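Local coordinates for DUF3120 domain-containing protein (Bordetella pertussis, PDB 6RGN) that is a type III secretion effector whose N-terminal domain, the part present here, probably targets membranes by binding the phosphoinositide PIP2, at residues S51-L54 with N58-E61; E61-V66 with D84-Q89; D101-L106 with T129-Y134; N107-E110 with E116-K119. All coordinates share one frame; numbering follows the deposited sequence.

Interaction 1. Residues S51-L54 with N58-E61; sequences SMRL and NNDE
An Asx turn at Asn59, coupled to a two-pronged salt bridge between Arg53 and Glu61, joins the 3-10 segment 51-54 to the loop that leads into helix 61-65. Asn59 OD1 accepts the backbone N of Glu61 at 3.0 Å, the donor lying well above the carbonyl plane rather than on a lone pair. The amide thereby holds the backbone N of the first helical residue, while its ND2, in the amide plane, gives a nearly straight bond of 3.1 Å to Glu61 OE2 (164°). Arg53 meets the same carboxylate side-on. Arg53 NE donates to Glu61 OE2 and Arg53 NH2 to Glu61 OE1, both at 3.1 Å, each oxygen being used on its syn side, with the guanidinium and carboxylate planes 37° apart. Glu61 OE2 is thus gripped by Arg53 NE and Asn59 ND2, which arrive from the same face of its plane, and this fixes the rotation of the carboxylate. With CG lodged between the backbone N and the carbonyl carbon (chi1 75°), the Arg53 chain runs extended from CG to NE to reach the carboxylate. NH1 of Arg53 turns to other partners, a salt bridge with Glu126 of helix 124-140 and the carbonyl of Pro50, so the guanidinium probably balances two acidic groups. The amide of Asn59 crowds the carbonyl of Arg53, and a water bridges the segments, donating to Leu54 O at 2.7 Å and to Asn59 OD1. Leu54 supplies the apolar floor: its CD2 lies 3.7 Å from Glu61 CB and sits off-centre over one face of the Arg53 guanidinium.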
loop_
_atom_site.group_PDB
_atom_site.type_symbol
_atom_site.label_atom_id
_atom_site.label_comp_id
_atom_site.label_asym_id
_atom_site.label_seq_id
_atom_site.Cartn_x
_atom_site.Cartn_y
_atom_site.Cartn_z
ATOM N N SER A 51 -6.770 -8.014 -7.645
ATOM C CA SER A 51 -6.022 -6.924 -6.966
ATOM C C SER A 51 -6.134 -7.106 -5.451
ATOM O O SER A 51 -5.125 -6.792 -4.765
ATOM C CB SER A 51 -6.500 -5.482 -7.333
ATOM O OG SER A 51 -7.862 -5.262 -6.892
ATOM N N MET A 52 -7.317 -7.528 -4.972
ATOM C CA MET A 52 -7.579 -7.652 -3.516
ATOM C C MET A 52 -6.547 -8.567 -2.832
ATOM O O MET A 52 -6.400 -8.427 -1.600
ATOM C CB MET A 52 -8.994 -8.151 -3.237
ATOM C CG MET A 52 -9.995 -7.075 -3.507
ATOM S SD MET A 52 -11.683 -7.527 -3.296
ATOM C CE MET A 52 -11.912 -7.162 -1.559
ATOM N N ARG A 53 -5.845 -9.445 -3.558
ATOM C CA ARG A 53 -4.851 -10.330 -2.889
ATOM C C ARG A 53 -3.804 -9.435 -2.224
ATOM O O ARG A 53 -3.300 -9.834 -1.197
ATOM C CB ARG A 53 -4.211 -11.357 -3.825
ATOM C CG ARG A 53 -3.170 -10.763 -4.757
ATOM C CD ARG A 53 -2.713 -11.734 -5.845
ATOM N NE ARG A 53 -1.602 -11.036 -6.473
ATOM C CZ ARG A 53 -1.719 -10.058 -7.363
ATOM N NH1 ARG A 53 -2.913 -9.658 -7.781
ATOM N NH2 ARG A 53 -0.638 -9.453 -7.823
ATOM N N LEU A 54 -3.570 -8.227 -2.739
ATOM C CA LEU A 54 -2.484 -7.365 -2.261
ATOM C C LEU A 54 -2.732 -6.862 -0.832
ATOM O O LEU A 54 -1.716 -6.480 -0.176
ATOM C CB LEU A 54 -2.248 -6.210 -3.228
ATOM C CG LEU A 54 -1.575 -6.584 -4.545
ATOM C CD1 LEU A 54 -1.392 -5.348 -5.400
ATOM C CD2 LEU A 54 -0.230 -7.273 -4.315
ATOM N N ASN A 58 -2.132 -12.044 4.975
ATOM C CA ASN A 58 -0.856 -12.763 4.839
ATOM C C ASN A 58 -0.022 -12.331 3.626
ATOM O O ASN A 58 1.083 -12.807 3.553
ATOM C CB ASN A 58 -1.103 -14.273 4.799
ATOM C CG ASN A 58 -1.529 -14.769 6.158
ATOM O OD1 ASN A 58 -1.354 -14.033 7.153
ATOM N ND2 ASN A 58 -2.137 -15.960 6.228
ATOM N N ASN A 59 -0.545 -11.540 2.698
ATOM C CA ASN A 59 0.115 -11.242 1.403
ATOM C C ASN A 59 1.295 -10.275 1.624
ATOM O O ASN A 59 1.140 -9.327 2.384
ATOM C CB ASN A 59 -0.880 -10.633 0.423
ATOM C CG ASN A 59 -0.394 -10.701 -1.000
ATOM O OD1 ASN A 59 0.308 -9.812 -1.477
ATOM N ND2 ASN A 59 -0.807 -11.742 -1.700
ATOM N N ASP A 60 2.457 -10.561 1.058
ATOM C CA ASP A 60 3.675 -9.716 1.170
ATOM C C ASP A 60 4.113 -9.190 -0.221
ATOM O O ASP A 60 5.219 -8.654 -0.325
ATOM C CB ASP A 60 4.782 -10.520 1.851
ATOM C CG ASP A 60 4.480 -10.860 3.308
ATOM O OD1 ASP A 60 3.904 -10.019 3.993
ATOM O OD2 ASP A 60 4.781 -11.973 3.713
ATOM N N GLU A 61 3.308 -9.368 -1.273
ATOM C CA GLU A 61 3.756 -8.998 -2.642
ATOM C C GLU A 61 4.033 -7.499 -2.750
ATOM O O GLU A 61 5.098 -7.104 -3.289
ATOM C CB GLU A 61 2.723 -9.403 -3.696
ATOM C CG GLU A 61 2.595 -10.883 -3.887
ATOM C CD GLU A 61 1.462 -11.218 -4.854
ATOM O OE1 GLU A 61 1.507 -10.697 -6.000
ATOM O OE2 GLU A 61 0.534 -11.963 -4.455
HETATM O O HOH W 1 0.730 -7.458 -0.689
#

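Interaction 2. Residues E61-V66 with D84-Q89; sequences EFVRSV and DVRQFQ
Phe62 begins the contact with its CD2, which rests 3.9 Å from Val85 CG2. The ring meets this methyl obliquely, and its CG is anti to the backbone N (chi1 -175°), a setting that sends the ring from helix 61-65 into the interior. There Val81 of helix 76-90 and Val124 and Leu127 of helix 124-140 also touch it. Next is Val63, coming from the opposite direction to Arg86. Its CG2 methyl sits over the centre of the guanidinium, 3.6 Å above the plane, and Val63 CB stands 3.9 Å from Arg86 NH1. The flat cation is therefore covered on one face by a branched apolar side chain. Arg86 reaches this place by bending at chi2 and chi3, and its polar rim is held by other groups: Arg86 NH2 bonds to Gln89 OE1 at 3.0 Å, one turn further along its own helix, on a lone pair in the carbonyl plane, whereas NH1 forms a salt bridge with Asp60. These bonds probably limit the swing of the guanidinium. Further on, Ser65 OG folds back on its own helix and donates to Phe62 O at 2.6 Å, again in the carbonyl plane. The N of Val66 shares that acceptor at 3.2 Å, so two donors grip Phe62 O where the short helix ends. Val66 leaves the helical course and packs on Leu78 and Lys82. The whole is a short leading helix laid against a long one, Phe62 plugging the core while Val63 covers a guanidinium face, an arrangement suited to a compact helical bundle of the BteA membrane-localisation type.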
loop_
_atom_site.group_PDB
_atom_site.type_symbol
_atom_site.label_atom_id
_atom_site.label_comp_id
_atom_site.label_asym_id
_atom_site.label_seq_id
_atom_site.Cartn_x
_atom_site.Cartn_y
_atom_site.Cartn_z
ATOM N N GLU A 61 3.308 -9.368 -1.273
ATOM C CA GLU A 61 3.756 -8.998 -2.642
ATOM C C GLU A 61 4.033 -7.499 -2.750
ATOM O O GLU A 61 5.098 -7.104 -3.289
ATOM C CB GLU A 61 2.723 -9.403 -3.696
ATOM C CG GLU A 61 2.595 -10.883 -3.887
ATOM C CD GLU A 61 1.462 -11.218 -4.854
ATOM O OE1 GLU A 61 1.507 -10.697 -6.000
ATOM O OE2 GLU A 61 0.534 -11.963 -4.455
ATOM N N PHE A 62 3.183 -6.658 -2.207
ATOM C CA PHE A 62 3.389 -5.196 -2.287
ATOM C C PHE A 62 4.695 -4.808 -1.582
ATOM O O PHE A 62 5.596 -4.167 -2.225
ATOM C CB PHE A 62 2.256 -4.351 -1.706
ATOM C CG PHE A 62 2.560 -2.897 -1.967
ATOM C CD1 PHE A 62 2.534 -2.416 -3.260
ATOM C CD2 PHE A 62 3.029 -2.057 -0.974
ATOM C CE1 PHE A 62 2.809 -1.092 -3.547
ATOM C CE2 PHE A 62 3.366 -0.733 -1.253
ATOM C CZ PHE A 62 3.308 -0.271 -2.565
ATOM N N VAL A 63 4.842 -5.182 -0.312
ATOM C CA VAL A 63 6.106 -4.844 0.413
ATOM C C VAL A 63 7.307 -5.478 -0.303
ATOM O O VAL A 63 8.417 -4.890 -0.253
ATOM C CB VAL A 63 6.041 -5.202 1.921
ATOM C CG1 VAL A 63 7.361 -4.941 2.608
ATOM C CG2 VAL A 63 4.979 -4.348 2.624
ATOM N N ARG A 64 7.224 -6.667 -0.873
ATOM C CA ARG A 64 8.411 -7.183 -1.632
ATOM C C ARG A 64 8.725 -6.239 -2.811
ATOM O O ARG A 64 9.910 -6.151 -3.201
ATOM C CB ARG A 64 8.238 -8.640 -2.098
ATOM C CG ARG A 64 8.430 -9.643 -0.963
ATOM C CD ARG A 64 8.486 -11.122 -1.343
ATOM N NE ARG A 64 7.590 -11.454 -2.460
ATOM C CZ ARG A 64 6.372 -12.041 -2.357
ATOM N NH1 ARG A 64 5.684 -12.309 -3.465
ATOM N NH2 ARG A 64 5.859 -12.356 -1.177
ATOM N N SER A 65 7.702 -5.706 -3.474
ATOM C CA SER A 65 7.835 -4.951 -4.751
ATOM C C SER A 65 8.550 -3.617 -4.487
ATOM O O SER A 65 9.177 -3.092 -5.417
ATOM C CB SER A 65 6.499 -4.710 -5.433
ATOM O OG SER A 65 5.733 -3.743 -4.759
ATOM N N VAL A 66 8.438 -3.088 -3.259
ATOM C CA VAL A 66 9.115 -1.834 -2.843
ATOM C C VAL A 66 10.430 -2.105 -2.076
ATOM O O VAL A 66 11.008 -1.100 -1.548
ATOM C CB VAL A 66 8.138 -0.930 -2.071
ATOM C CG1 VAL A 66 6.974 -0.571 -2.951
ATOM C CG2 VAL A 66 7.582 -1.487 -0.763
ATOM N N ASP A 84 1.527 1.320 6.851
ATOM C CA ASP A 84 0.064 1.418 6.664
ATOM C C ASP A 84 -0.532 0.175 5.973
ATOM O O ASP A 84 -1.690 -0.182 6.293
ATOM C CB ASP A 84 -0.264 2.664 5.876
ATOM C CG ASP A 84 -0.063 3.960 6.669
ATOM O OD1 ASP A 84 0.202 3.887 7.871
ATOM O OD2 ASP A 84 -0.212 5.044 6.043
ATOM N N VAL A 85 0.141 -0.400 4.982
ATOM C CA VAL A 85 -0.265 -1.695 4.379
ATOM C C VAL A 85 -0.420 -2.722 5.518
ATOM O O VAL A 85 -1.502 -3.344 5.633
ATOM C CB VAL A 85 0.711 -2.220 3.306
ATOM C CG1 VAL A 85 0.286 -3.624 2.906
ATOM C CG2 VAL A 85 0.710 -1.300 2.112
ATOM N N ARG A 86 0.598 -2.865 6.355
ATOM C CA ARG A 86 0.602 -3.886 7.446
ATOM C C ARG A 86 -0.475 -3.589 8.511
ATOM O O ARG A 86 -1.055 -4.544 9.108
ATOM C CB ARG A 86 1.931 -3.928 8.193
ATOM C CG ARG A 86 3.191 -4.187 7.375
ATOM C CD ARG A 86 2.970 -5.169 6.292
ATOM N NE ARG A 86 4.133 -5.987 5.939
ATOM C CZ ARG A 86 4.047 -6.960 5.024
ATOM N NH1 ARG A 86 5.149 -7.676 4.767
ATOM N NH2 ARG A 86 2.874 -7.123 4.331
ATOM N N GLN A 87 -0.694 -2.315 8.813
ATOM C CA GLN A 87 -1.697 -1.943 9.830
ATOM C C GLN A 87 -3.076 -2.335 9.269
ATOM O O GLN A 87 -3.888 -2.854 10.031
ATOM C CB GLN A 87 -1.573 -0.458 10.218
ATOM C CG GLN A 87 -2.234 -0.142 11.548
ATOM C CD GLN A 87 -1.465 -0.721 12.709
ATOM O OE1 GLN A 87 -0.278 -0.454 12.848
ATOM N NE2 GLN A 87 -2.119 -1.514 13.532
ATOM N N PHE A 88 -3.383 -2.005 8.016
ATOM C CA PHE A 88 -4.688 -2.380 7.434
ATOM C C PHE A 88 -4.876 -3.908 7.520
ATOM O O PHE A 88 -5.894 -4.341 8.028
ATOM C CB PHE A 88 -4.875 -1.758 6.065
ATOM C CG PHE A 88 -6.208 -2.114 5.471
ATOM C CD1 PHE A 88 -7.395 -1.645 6.008
ATOM C CD2 PHE A 88 -6.253 -2.966 4.400
ATOM C CE1 PHE A 88 -8.601 -1.999 5.443
ATOM C CE2 PHE A 88 -7.459 -3.347 3.862
ATOM C CZ PHE A 88 -8.645 -2.872 4.398
ATOM N N GLN A 89 -3.860 -4.673 7.117
ATOM C CA GLN A 89 -3.833 -6.156 7.141
ATOM C C GLN A 89 -4.058 -6.671 8.554
ATOM O O GLN A 89 -4.789 -7.678 8.716
ATOM C CB GLN A 89 -2.470 -6.671 6.666
ATOM C CG GLN A 89 -2.369 -6.585 5.156
ATOM C CD GLN A 89 -1.028 -7.005 4.611
ATOM O OE1 GLN A 89 0.027 -6.715 5.209
ATOM N NE2 GLN A 89 -1.064 -7.789 3.538
#

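Interaction 3. Residues D101-L106 with T129-Y134; sequences DLEVAL and TAIDAY. With NA (sodium ion), chain F.
Ile131 pushes its CD1 methyl into the angle between Leu102 and Leu106. The closest touch is with Leu106 CD1 at 3.6 Å, where the two side chains reach toward each other tip to tip. Leu102 is met differently: its chain crosses that of Ile131 obliquely, with Leu102 CG 3.9 Å from Ile131 CD1 and the CD2 branch equally near. Because Ile131 CG1 is anti to the carbonyl carbon (chi1 -66°) and the chain then continues extended, CD1 projects straight at the neighbouring helix and bears almost all of the contact. Helices 96-112 and 124-140 run antiparallel here, at 157°, as long partners in the helical bundle of this domain. Their local axes come no closer than 10.8 Å, a wide spacing filled by Ile131 from one helix and the two leucines from the other. On the inner side Leu102 also packs on Asp84 and Val85 of helix 76-90, and Leu106 on Val81 and Leu127, which makes the two leucines part of a core shared by three helices. Glu103 starts out facing the partner helix, its CB 4.3 Å from Ile131 CG2, but a bend at chi2 (-81°) carries the carboxylate off along the outer margin of the pair. There its OE2 accepts from Asn107 ND2, one turn further along, and reaches a sodium ion at 2.8 Å. A water also lies 2.8 Å from the sodium. Both separations are longer than the usual sodium-oxygen distance, consistent with a loosely held ion. Further along helix 124-140, the hydroxyl of Tyr134 bonds to the carbonyl of Met52.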
loop_
_atom_site.group_PDB
_atom_site.type_symbol
_atom_site.label_atom_id
_atom_site.label_comp_id
_atom_site.label_asym_id
_atom_site.label_seq_id
_atom_site.Cartn_x
_atom_site.Cartn_y
_atom_site.Cartn_z
ATOM N N ASP A 101 -5.880 6.093 5.280
ATOM C CA ASP A 101 -4.523 6.547 5.646
ATOM C C ASP A 101 -3.539 5.995 4.627
ATOM O O ASP A 101 -2.567 6.729 4.286
ATOM C CB ASP A 101 -4.073 6.061 7.016
ATOM C CG ASP A 101 -4.907 6.547 8.173
ATOM O OD1 ASP A 101 -5.563 7.594 8.031
ATOM O OD2 ASP A 101 -4.859 5.855 9.277
ATOM N N LEU A 102 -3.705 4.707 4.261
ATOM C CA LEU A 102 -2.830 4.087 3.253
ATOM C C LEU A 102 -2.911 4.849 1.922
ATOM O O LEU A 102 -1.876 5.106 1.268
ATOM C CB LEU A 102 -3.226 2.626 3.060
ATOM C CG LEU A 102 -2.534 1.980 1.885
ATOM C CD1 LEU A 102 -1.023 2.138 2.033
ATOM C CD2 LEU A 102 -2.939 0.499 1.796
ATOM N N GLU A 103 -4.097 5.224 1.510
ATOM C CA GLU A 103 -4.297 5.915 0.221
ATOM C C GLU A 103 -3.600 7.292 0.250
ATOM O O GLU A 103 -2.856 7.596 -0.728
ATOM C CB GLU A 103 -5.802 6.013 -0.048
ATOM C CG GLU A 103 -6.052 6.474 -1.454
ATOM C CD GLU A 103 -5.960 7.957 -1.710
ATOM O OE1 GLU A 103 -6.316 8.748 -0.788
ATOM O OE2 GLU A 103 -5.674 8.325 -2.905
ATOM N N VAL A 104 -3.752 8.040 1.339
ATOM C CA VAL A 104 -3.116 9.373 1.558
ATOM C C VAL A 104 -1.573 9.191 1.562
ATOM O O VAL A 104 -0.849 10.017 0.948
ATOM C CB VAL A 104 -3.717 10.014 2.823
ATOM C CG1 VAL A 104 -2.975 11.245 3.257
ATOM C CG2 VAL A 104 -5.208 10.345 2.646
ATOM N N ALA A 105 -1.086 8.133 2.197
ATOM C CA ALA A 105 0.349 7.832 2.375
ATOM C C ALA A 105 0.976 7.513 1.015
ATOM O O ALA A 105 2.050 8.043 0.746
ATOM C CB ALA A 105 0.524 6.676 3.295
ATOM N N LEU A 106 0.258 6.815 0.124
ATOM C CA LEU A 106 0.685 6.615 -1.286
ATOM C C LEU A 106 0.757 7.943 -2.045
ATOM O O LEU A 106 1.808 8.162 -2.734
ATOM C CB LEU A 106 -0.240 5.620 -1.998
ATOM C CG LEU A 106 -0.202 4.183 -1.494
ATOM C CD1 LEU A 106 -1.415 3.396 -2.015
ATOM C CD2 LEU A 106 1.066 3.485 -1.972
ATOM N N THR A 129 -6.000 -0.062 -6.869
ATOM C CA THR A 129 -7.179 -0.791 -7.366
ATOM C C THR A 129 -7.669 -1.651 -6.184
ATOM O O THR A 129 -8.876 -1.717 -5.961
ATOM C CB THR A 129 -6.862 -1.557 -8.668
ATOM O OG1 THR A 129 -6.535 -0.664 -9.740
ATOM C CG2 THR A 129 -7.975 -2.487 -9.070
ATOM N N ALA A 130 -6.758 -2.243 -5.373
ATOM C CA ALA A 130 -7.179 -3.120 -4.247
ATOM C C ALA A 130 -7.873 -2.287 -3.171
ATOM O O ALA A 130 -8.936 -2.762 -2.626
ATOM C CB ALA A 130 -6.059 -3.924 -3.639
ATOM N N ILE A 131 -7.258 -1.162 -2.812
ATOM C CA ILE A 131 -7.845 -0.139 -1.914
ATOM C C ILE A 131 -9.310 0.155 -2.308
ATOM O O ILE A 131 -10.177 0.115 -1.431
ATOM C CB ILE A 131 -6.968 1.117 -1.902
ATOM C CG1 ILE A 131 -5.600 0.836 -1.259
ATOM C CG2 ILE A 131 -7.669 2.282 -1.222
ATOM C CD1 ILE A 131 -4.664 2.003 -1.336
ATOM N N ASP A 132 -9.603 0.469 -3.576
ATOM C CA ASP A 132 -10.959 0.834 -4.045
ATOM C C ASP A 132 -11.914 -0.347 -3.819
ATOM O O ASP A 132 -13.077 -0.117 -3.437
ATOM C CB ASP A 132 -10.969 1.188 -5.532
ATOM C CG ASP A 132 -10.429 2.600 -5.774
ATOM O OD1 ASP A 132 -10.483 3.398 -4.817
ATOM O OD2 ASP A 132 -9.965 2.874 -6.912
ATOM N N ALA A 133 -11.437 -1.572 -4.036
ATOM C CA ALA A 133 -12.274 -2.788 -3.911
ATOM C C ALA A 133 -12.633 -3.015 -2.424
ATOM O O ALA A 133 -13.758 -3.440 -2.111
ATOM C CB ALA A 133 -11.520 -3.988 -4.472
ATOM N N TYR A 134 -11.658 -2.887 -1.539
ATOM C CA TYR A 134 -11.923 -2.983 -0.081
ATOM C C TYR A 134 -12.743 -1.788 0.368
ATOM O O TYR A 134 -13.631 -1.984 1.190
ATOM C CB TYR A 134 -10.648 -3.047 0.760
ATOM C CG TYR A 134 -10.064 -4.418 0.746
ATOM C CD1 TYR A 134 -10.522 -5.412 1.589
ATOM C CD2 TYR A 134 -8.974 -4.674 -0.059
ATOM C CE1 TYR A 134 -9.937 -6.672 1.583
ATOM C CE2 TYR A 134 -8.442 -5.940 -0.131
ATOM C CZ TYR A 134 -8.881 -6.920 0.716
ATOM O OH TYR A 134 -8.226 -8.123 0.661
HETATM NA NA NA F . -5.613 7.013 -5.398
HETATM O O HOH W 2 -3.380 6.609 -3.777
#

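Interaction 4. Residues N107-E110 with E116-K119; sequences NHWE and EFAK. With SO4 (sulfate ion), chain E; SO4 (sulfate ion), chain B; SO4 (sulfate ion), chain D.
Phe117 is wedged between an aromatic face and an acidic side chain: its edge points at Trp109, while Glu110 lies flat over its ring. This packs the corner between two consecutive helices, 96-112 and the short 114-120. Toward Trp109 the pair is T-shaped, Phe117 CD2 lying 3.6 Å from Trp109 CE3 and the planes turned by 67°. On the Phe117 face, Glu110 CG makes a CH-pi contact 3.8 Å from the centroid, and because the chain stays extended its carboxylate continues stacked, only 6° from parallel with the ring. Arg128 forms a salt bridge with that carboxylate. Trp109, also flanked by Leu78 and Val124, gives its NE1 proton to Glu116 OE1 at 2.7 Å. The oxygen is met on the anti side, the bond is bent (142°), and Ser75 bonds to the same atom. Sulfates, probably from the crystallisation liquor, crowd the outer end, where His72, Arg70 and Arg120 also bind them. O2 of the chain D sulfate accepts from Glu116 N at 3.2 Å. Lys119 NZ donates to two others, to O3 of the chain B sulfate and O2 of the chain E sulfate, each at 2.7 Å.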
loop_
_atom_site.group_PDB
_atom_site.type_symbol
_atom_site.label_atom_id
_atom_site.label_comp_id
_atom_site.label_asym_id
_atom_site.label_seq_id
_atom_site.Cartn_x
_atom_site.Cartn_y
_atom_site.Cartn_z
ATOM N N ASN A 107 -0.217 8.865 -1.881
ATOM C CA ASN A 107 -0.144 10.198 -2.513
ATOM C C ASN A 107 1.070 10.964 -1.969
ATOM O O ASN A 107 1.804 11.567 -2.779
ATOM C CB ASN A 107 -1.407 10.995 -2.243
ATOM C CG ASN A 107 -2.652 10.299 -2.798
ATOM O OD1 ASN A 107 -2.541 9.472 -3.710
ATOM N ND2 ASN A 107 -3.826 10.712 -2.342
ATOM N N HIS A 108 1.284 10.954 -0.636
ATOM C CA HIS A 108 2.450 11.650 -0.037
ATOM C C HIS A 108 3.756 11.102 -0.630
ATOM O O HIS A 108 4.677 11.904 -0.859
ATOM C CB HIS A 108 2.443 11.552 1.473
ATOM C CG HIS A 108 3.686 12.141 2.071
ATOM N ND1 HIS A 108 3.951 13.504 2.009
ATOM C CD2 HIS A 108 4.710 11.595 2.781
ATOM C CE1 HIS A 108 5.121 13.765 2.580
ATOM N NE2 HIS A 108 5.592 12.631 3.075
ATOM N N TRP A 109 3.867 9.787 -0.772
ATOM C CA TRP A 109 5.089 9.149 -1.329
ATOM C C TRP A 109 5.298 9.616 -2.781
ATOM O O TRP A 109 6.439 9.978 -3.139
ATOM C CB TRP A 109 4.986 7.630 -1.188
ATOM C CG TRP A 109 6.183 6.877 -1.684
ATOM C CD1 TRP A 109 7.482 7.290 -1.669
ATOM C CD2 TRP A 109 6.151 5.647 -2.410
ATOM N NE1 TRP A 109 8.283 6.376 -2.281
ATOM C CE2 TRP A 109 7.489 5.364 -2.780
ATOM C CE3 TRP A 109 5.136 4.742 -2.746
ATOM C CZ2 TRP A 109 7.825 4.200 -3.455
ATOM C CZ3 TRP A 109 5.476 3.599 -3.415
ATOM C CH2 TRP A 109 6.805 3.325 -3.762
ATOM N N GLU A 110 4.228 9.558 -3.597
ATOM C CA GLU A 110 4.286 9.981 -5.011
ATOM C C GLU A 110 4.655 11.453 -5.111
ATOM O O GLU A 110 5.434 11.754 -5.997
ATOM C CB GLU A 110 2.994 9.668 -5.736
ATOM C CG GLU A 110 3.041 9.887 -7.256
ATOM C CD GLU A 110 1.709 9.451 -7.891
ATOM O OE1 GLU A 110 0.770 9.077 -7.117
ATOM O OE2 GLU A 110 1.624 9.425 -9.145
ATOM N N GLU A 116 12.228 7.735 -6.222
ATOM C CA GLU A 116 11.984 6.438 -5.515
ATOM C C GLU A 116 10.649 5.845 -5.958
ATOM O O GLU A 116 10.589 4.604 -6.174
ATOM C CB GLU A 116 11.935 6.652 -4.001
ATOM C CG GLU A 116 11.979 5.399 -3.135
ATOM C CD GLU A 116 11.826 5.760 -1.648
ATOM O OE1 GLU A 116 10.821 6.421 -1.320
ATOM O OE2 GLU A 116 12.650 5.329 -0.809
ATOM N N PHE A 117 9.633 6.704 -6.075
ATOM C CA PHE A 117 8.280 6.297 -6.549
ATOM C C PHE A 117 8.350 5.663 -7.951
ATOM O O PHE A 117 7.788 4.571 -8.238
ATOM C CB PHE A 117 7.348 7.489 -6.427
ATOM C CG PHE A 117 5.961 7.043 -6.806
ATOM C CD1 PHE A 117 5.578 6.987 -8.152
ATOM C CD2 PHE A 117 5.122 6.512 -5.845
ATOM C CE1 PHE A 117 4.310 6.545 -8.493
ATOM C CE2 PHE A 117 3.837 6.100 -6.191
ATOM C CZ PHE A 117 3.477 6.033 -7.511
ATOM N N ALA A 118 9.027 6.358 -8.879
ATOM C CA ALA A 118 9.137 5.933 -10.282
ATOM C C ALA A 118 9.907 4.611 -10.293
ATOM O O ALA A 118 9.636 3.714 -11.117
ATOM C CB ALA A 118 9.830 6.969 -11.127
ATOM N N LYS A 119 10.875 4.485 -9.383
ATOM C CA LYS A 119 11.721 3.280 -9.404
ATOM C C LYS A 119 11.027 2.104 -8.733
ATOM O O LYS A 119 11.074 1.011 -9.319
ATOM C CB LYS A 119 13.020 3.634 -8.706
ATOM C CG LYS A 119 14.033 2.527 -8.633
ATOM C CD LYS A 119 15.348 3.106 -8.119
ATOM C CE LYS A 119 16.288 2.102 -7.535
ATOM N NZ LYS A 119 15.652 1.541 -6.331
HETATM S S SO4 E . 15.798 4.351 -4.433
HETATM O O1 SO4 E . 16.099 4.323 -3.013
HETATM O O2 SO4 E . 14.721 3.511 -4.729
HETATM O O3 SO4 E . 15.474 5.686 -4.794
HETATM O O4 SO4 E . 16.968 3.908 -5.153
HETATM S S SO4 B . 17.016 -1.725 -6.472
HETATM O O1 SO4 B . 17.959 -2.702 -5.974
HETATM O O2 SO4 B . 15.736 -2.373 -6.708
HETATM O O3 SO4 B . 16.833 -0.678 -5.492
HETATM O O4 SO4 B . 17.526 -1.141 -7.713
HETATM S S SO4 D . 13.472 11.686 -4.849
HETATM O O1 SO4 D . 14.884 11.573 -4.539
HETATM O O2 SO4 D . 12.911 10.360 -4.564
HETATM O O3 SO4 D . 12.888 12.664 -3.996
HETATM O O4 SO4 D . 13.300 12.064 -6.165
#

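From the N terminus, interaction 1 closes a tight loop of three intervening residues and delivers the chain to helix 61-65. Interaction 2 begins on the residue where it ends, Glu61, and closes a longer loop onto helix 76-90; Asp60 and Arg86 join the two by a salt bridge. Interaction 3 follows in series, bringing helix 124-140 back to helix 96-112, and interaction 4, the helix-helix corner of 107-110 with 116-119, is nested within its loop. Interaction 1 also meets interaction 3 through Met52 and Tyr134, and Val85 packs on Leu102 between interactions 2 and 3. Interactions 1 and 4, with centres about 20 Å apart, lie on opposite sides of the chain's centre.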